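Local coordinates for interferon gamma receptor 1 (Gallus gallus, PDB 4EQ2), which probably binds a cytokine, presumably interferon gamma, as a membrane receptor whose two tandem fibronectin type III domains make up this fragment, at residues Asn156-Ser161 against Gly185-Val190. Residues are numbered along the deposited sequence; the frame is centred on the assembly and turned at random.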
loop_
_atom_site.group_PDB
_atom_site.type_symbol
_atom_site.label_atom_id
_atom_site.label_comp_id
_atom_site.label_asym_id
_atom_site.label_seq_id
_atom_site.Cartn_x
_atom_site.Cartn_y
_atom_site.Cartn_z
ATOM N N ASN A 156 28.588 1.228 -2.843
ATOM C CA ASN A 156 29.801 0.437 -2.973
ATOM C C ASN A 156 30.340 0.074 -1.590
ATOM O O ASN A 156 30.906 0.911 -0.896
ATOM C CB ASN A 156 30.840 1.212 -3.781
ATOM C CG ASN A 156 32.138 0.463 -3.940
ATOM O OD1 ASN A 156 32.162 -0.719 -4.281
ATOM N ND2 ASN A 156 33.233 1.159 -3.712
ATOM N N SER A 157 30.151 -1.179 -1.197
ATOM C CA SER A 157 30.459 -1.625 0.161
ATOM C C SER A 157 31.894 -1.369 0.638
ATOM O O SER A 157 32.113 -1.151 1.827
ATOM C CB SER A 157 30.092 -3.101 0.326
ATOM O OG SER A 157 30.021 -3.746 -0.932
ATOM N N GLU A 158 32.861 -1.393 -0.280
ATOM C CA GLU A 158 34.271 -1.181 0.082
ATOM C C GLU A 158 34.771 0.265 -0.061
ATOM O O GLU A 158 35.050 0.925 0.937
ATOM C CB GLU A 158 35.208 -2.163 -0.644
ATOM C CG GLU A 158 34.864 -2.427 -2.095
ATOM C CD GLU A 158 33.791 -3.483 -2.250
ATOM O OE1 GLU A 158 32.601 -3.121 -2.360
ATOM O OE2 GLU A 158 34.144 -4.679 -2.257
ATOM N N ASN A 159 34.895 0.754 -1.292
ATOM C CA ASN A 159 35.371 2.120 -1.515
ATOM C C ASN A 159 34.410 3.155 -0.915
ATOM O O ASN A 159 34.759 4.326 -0.763
ATOM C CB ASN A 159 35.621 2.400 -3.005
ATOM C CG ASN A 159 36.045 1.160 -3.781
ATOM O OD1 ASN A 159 36.527 0.179 -3.213
ATOM N ND2 ASN A 159 35.856 1.202 -5.097
ATOM N N GLU A 160 33.194 2.706 -0.606
ATOM C CA GLU A 160 32.216 3.458 0.198
ATOM C C GLU A 160 31.258 4.370 -0.566
ATOM O O GLU A 160 30.209 4.744 -0.042
ATOM C CB GLU A 160 32.888 4.245 1.330
ATOM C CG GLU A 160 33.745 3.392 2.268
ATOM C CD GLU A 160 33.024 2.158 2.803
ATOM O OE1 GLU A 160 31.779 2.086 2.710
ATOM O OE2 GLU A 160 33.712 1.260 3.331
ATOM N N SER A 161 31.606 4.710 -1.801
ATOM C CA SER A 161 30.811 5.651 -2.592
ATOM C C SER A 161 29.308 5.386 -2.512
ATOM O O SER A 161 28.871 4.285 -2.169
ATOM C CB SER A 161 31.268 5.654 -4.056
ATOM O OG SER A 161 31.173 4.361 -4.629
ATOM N N GLY A 185 36.211 -4.101 -9.661
ATOM C CA GLY A 185 36.467 -5.423 -9.124
ATOM C C GLY A 185 36.004 -5.425 -7.680
ATOM O O GLY A 185 36.766 -5.736 -6.765
ATOM N N SER A 186 34.743 -5.056 -7.475
ATOM C CA SER A 186 34.205 -4.905 -6.132
ATOM C C SER A 186 32.728 -5.266 -6.065
ATOM O O SER A 186 32.112 -5.596 -7.079
ATOM C CB SER A 186 34.432 -3.480 -5.638
ATOM O OG SER A 186 34.424 -2.574 -6.724
ATOM N N THR A 187 32.171 -5.211 -4.861
ATOM C CA THR A 187 30.773 -5.560 -4.642
ATOM C C THR A 187 29.916 -4.311 -4.477
ATOM O O THR A 187 30.241 -3.423 -3.692
ATOM C CB THR A 187 30.600 -6.438 -3.392
ATOM O OG1 THR A 187 31.405 -7.615 -3.512
ATOM C CG2 THR A 187 29.145 -6.839 -3.224
ATOM N N TYR A 188 28.821 -4.246 -5.225
ATOM C CA TYR A 188 27.896 -3.128 -5.106
ATOM C C TYR A 188 26.560 -3.631 -4.594
ATOM O O TYR A 188 26.102 -4.700 -4.986
ATOM C CB TYR A 188 27.722 -2.417 -6.449
ATOM C CG TYR A 188 29.008 -1.854 -7.007
ATOM C CD1 TYR A 188 29.919 -2.671 -7.662
ATOM C CD2 TYR A 188 29.312 -0.506 -6.881
ATOM C CE1 TYR A 188 31.100 -2.163 -8.174
ATOM C CE2 TYR A 188 30.491 0.012 -7.390
ATOM C CZ TYR A 188 31.381 -0.821 -8.035
ATOM O OH TYR A 188 32.558 -0.316 -8.546
ATOM N N CYS A 189 25.947 -2.859 -3.703
ATOM C CA CYS A 189 24.649 -3.209 -3.144
ATOM C C CYS A 189 23.650 -2.111 -3.454
ATOM O O CYS A 189 23.992 -0.931 -3.447
ATOM C CB CYS A 189 24.753 -3.401 -1.635
ATOM S SG CYS A 189 26.066 -4.523 -1.127
ATOM N N VAL A 190 22.411 -2.500 -3.716
ATOM C CA VAL A 190 21.396 -1.542 -4.116
ATOM C C VAL A 190 20.092 -1.732 -3.349
ATOM O O VAL A 190 19.746 -2.848 -2.961
ATOM C CB VAL A 190 21.119 -1.636 -5.626
ATOM C CG1 VAL A 190 20.227 -2.825 -5.930
ATOM C CG2 VAL A 190 20.477 -0.362 -6.114
#
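S157 and E158, in the turn that follows strand 148-156, answer the backbone of T187, an example of side chains meeting backbone polar groups where strand pairing ends. The pairing closes with N156 and Y188, a non-hydrogen-bonded antiparallel pair with CA atoms 4.6 Å apart. The carbonyl of T187 accepts a weak bond from S157 N (N to O 3.4 Å, 148°). S157 OG lies 2.8 Å from the same T187 O and 3.0 Å from E158 OE1, so its single proton has two acceptors within reach. Those acceptors, E158 OE1 and T187 O, face each other at 2.7 Å with no bond between them. T187 N is shared weakly by both carboxylate oxygens of E158, more straightly by OE2 (3.3 Å, 169°). A bend at chi2 (-83°) brings the carboxylate alongside S186, whose CB meets E158 CD at 3.4 Å. Without its carboxylate, as with an alanine at E158, T187 N would probably lose both weak acceptors and S186 CB its cover. N156 lays CB against the Y188 ring (CB to CE2 3.8 Å). The contact closes one end of the membrane-proximal fibronectin type III domain, where strand 186-196 runs between strands 148-156 and 201-213, tied to the latter by the C189-C210 disulfide.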